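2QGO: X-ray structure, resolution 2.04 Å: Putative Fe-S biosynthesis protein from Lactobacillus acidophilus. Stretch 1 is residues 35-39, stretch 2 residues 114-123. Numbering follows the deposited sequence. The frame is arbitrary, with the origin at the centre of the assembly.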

# COMPACT_ATOMS: atom_id res chain seq x y z
N GLY A 35 -10.73 4.49 7.55
CA GLY A 35 -9.42 5.03 7.91
C GLY A 35 -9.17 6.46 7.46
O GLY A 35 -9.88 6.99 6.59
N LYS A 36 -8.16 7.10 8.04
CA LYS A 36 -7.85 8.48 7.68
C LYS A 36 -7.37 8.63 6.24
O LYS A 36 -7.54 9.69 5.65
CB LYS A 36 -6.81 9.07 8.65
CG LYS A 36 -5.46 8.38 8.70
CD LYS A 36 -4.51 9.15 9.63
CE LYS A 36 -3.12 8.54 9.69
NZ LYS A 36 -2.25 9.27 10.65
N TYR A 37 -6.81 7.56 5.68
CA TYR A 37 -6.31 7.60 4.30
C TYR A 37 -7.26 7.01 3.24
O TYR A 37 -6.82 6.64 2.15
CB TYR A 37 -4.97 6.86 4.21
CG TYR A 37 -3.85 7.52 4.97
CD1 TYR A 37 -3.49 8.84 4.71
CD2 TYR A 37 -3.12 6.82 5.94
CE1 TYR A 37 -2.43 9.45 5.38
CE2 TYR A 37 -2.06 7.42 6.62
CZ TYR A 37 -1.72 8.74 6.33
OH TYR A 37 -0.68 9.35 6.99
N SER A 38 -8.56 6.96 3.53
CA SER A 38 -9.55 6.40 2.59
C SER A 38 -9.51 6.99 1.17
O SER A 38 -9.48 8.20 0.99
CB SER A 38 -10.95 6.55 3.18
OG SER A 38 -11.91 5.82 2.44
N ILE A 39 -9.56 6.09 0.18
CA ILE A 39 -9.52 6.36 -1.27
C ILE A 39 -8.38 7.26 -1.70
O ILE A 39 -7.20 6.87 -1.61
CB ILE A 39 -10.87 6.94 -1.85
CG1 ILE A 39 -11.05 8.40 -1.45
CG2 ILE A 39 -12.04 6.08 -1.40
CD1 ILE A 39 -10.36 9.39 -2.41
N ASN A 114 -1.68 9.78 -2.42
CA ASN A 114 -0.71 10.68 -1.81
C ASN A 114 -1.26 10.96 -0.41
O ASN A 114 -2.24 11.69 -0.26
CB ASN A 114 -0.65 11.98 -2.61
CG ASN A 114 0.27 13.02 -1.99
OD1 ASN A 114 0.41 13.08 -0.77
ND2 ASN A 114 0.88 13.84 -2.83
N GLY A 115 -0.63 10.39 0.61
CA GLY A 115 -1.09 10.56 1.98
C GLY A 115 -1.28 11.98 2.46
O GLY A 115 -2.32 12.33 3.04
N ALA A 116 -0.26 12.81 2.25
CA ALA A 116 -0.33 14.20 2.68
C ALA A 116 -1.52 14.87 2.01
O ALA A 116 -2.29 15.56 2.67
CB ALA A 116 0.97 14.92 2.34
N ALA A 117 -1.68 14.66 0.71
CA ALA A 117 -2.78 15.27 -0.02
C ALA A 117 -4.13 14.85 0.57
O ALA A 117 -5.02 15.68 0.74
CB ALA A 117 -2.71 14.89 -1.50
N LEU A 118 -4.27 13.57 0.89
CA LEU A 118 -5.50 13.05 1.49
C LEU A 118 -5.83 13.79 2.78
O LEU A 118 -6.94 14.29 2.94
CB LEU A 118 -5.36 11.55 1.78
CG LEU A 118 -5.50 10.65 0.54
CD1 LEU A 118 -5.04 9.24 0.87
CD2 LEU A 118 -6.95 10.66 0.07
N LEU A 119 -4.86 13.85 3.69
CA LEU A 119 -5.05 14.53 4.97
C LEU A 119 -5.39 16.02 4.81
O LEU A 119 -6.27 16.55 5.48
CB LEU A 119 -3.79 14.39 5.84
CG LEU A 119 -3.25 12.97 6.05
CD1 LEU A 119 -2.06 13.01 6.98
CD2 LEU A 119 -4.36 12.06 6.60
N LYS A 120 -4.67 16.69 3.90
CA LYS A 120 -4.89 18.11 3.64
C LYS A 120 -6.34 18.38 3.25
O LYS A 120 -7.00 19.27 3.81
CB LYS A 120 -3.94 18.57 2.53
CG LYS A 120 -3.97 20.07 2.23
CD LYS A 120 -2.85 20.45 1.27
CE LYS A 120 -2.97 19.71 -0.08
NZ LYS A 120 -1.78 19.97 -0.97
N ALA A 121 -6.83 17.61 2.28
CA ALA A 121 -8.21 17.76 1.82
C ALA A 121 -9.16 17.42 2.96
O ALA A 121 -10.17 18.09 3.16
CB ALA A 121 -8.46 16.84 0.62
N ASN A 122 -8.83 16.37 3.71
CA ASN A 122 -9.65 15.95 4.84
C ASN A 122 -9.84 17.14 5.76
O ASN A 122 -10.96 17.46 6.18
CB ASN A 122 -8.96 14.82 5.60
CG ASN A 122 -9.40 13.43 5.13
OD1 ASN A 122 -9.97 13.29 4.04
ND2 ASN A 122 -9.13 12.41 5.95
N LYS A 123 -8.73 17.80 6.07
CA LYS A 123 -8.72 18.96 6.95
C LYS A 123 -9.50 20.15 6.37
O LYS A 123 -10.28 20.78 7.08
CB LYS A 123 -7.28 19.38 7.22
CG LYS A 123 -7.12 20.62 8.08
CD LYS A 123 -5.66 21.02 8.16
CE LYS A 123 -5.46 22.31 8.97
NZ LYS A 123 -4.02 22.71 8.93

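The contact between the turn and the helix is mainly apolar, and Leu118 lies at its centre. Its CA-to-CB bond points toward the turn. Leu118 CD1 lies 4.1 Å from Tyr37 CB and also 4.1 Å from Ile39 O, and Leu118 CD2 lies 4.4 Å from Ile39 CD1. A branched aliphatic side chain suits this place because it can fill space against several neighbours at once. One helical step further on, Leu119 starts out sideways, but its end comes nearer, bringing Leu119 CD2 to 3.5 Å from Tyr37 CE1. Leu119 CD2 also lies 4.2 Å from Lys36 CD, so the aliphatic part of the lysine adds to the packing while its NZ is hydrogen-bonded elsewhere in the structure.

Tyr37 combines a broad apolar ring with a polar tip. Leu118 CD1 and Leu119 CD2 lie oblique to the ring, whereas Gly115 O lies at its edge, 3.7 Å from Tyr37 CE1. Glycine fits here: an ideal CB on Gly115 would sit only 3.4 Å from Tyr37 CE1, a tight approach. The tyrosine OH is satisfied elsewhere in the structure.

Backbone carbonyls of the turn also pack against leucine methyls, with Tyr37 O 3.4 Å from Leu118 CD1 and Ser38 O 3.6 Å from Leu118 CD2. These are van der Waals contacts. Among polar approaches, Lys36 O lies 3.2 Å from Asn122 ND2, though the geometry leaves open whether this is a hydrogen bond.

Hydrogen bonds within each stretch support the surfaces that meet. Gly35 to Ser38 form a type I turn, closed by a weak bond from Ser38 N to Gly35 O (3.3 Å). Asn114 caps the helix: its short amide side chain lets Asn114 OD1 accept from Ala117 N at 3.0 Å, nearly linearly, satisfying an amide in the first turn, where no preceding helical carbonyl is available.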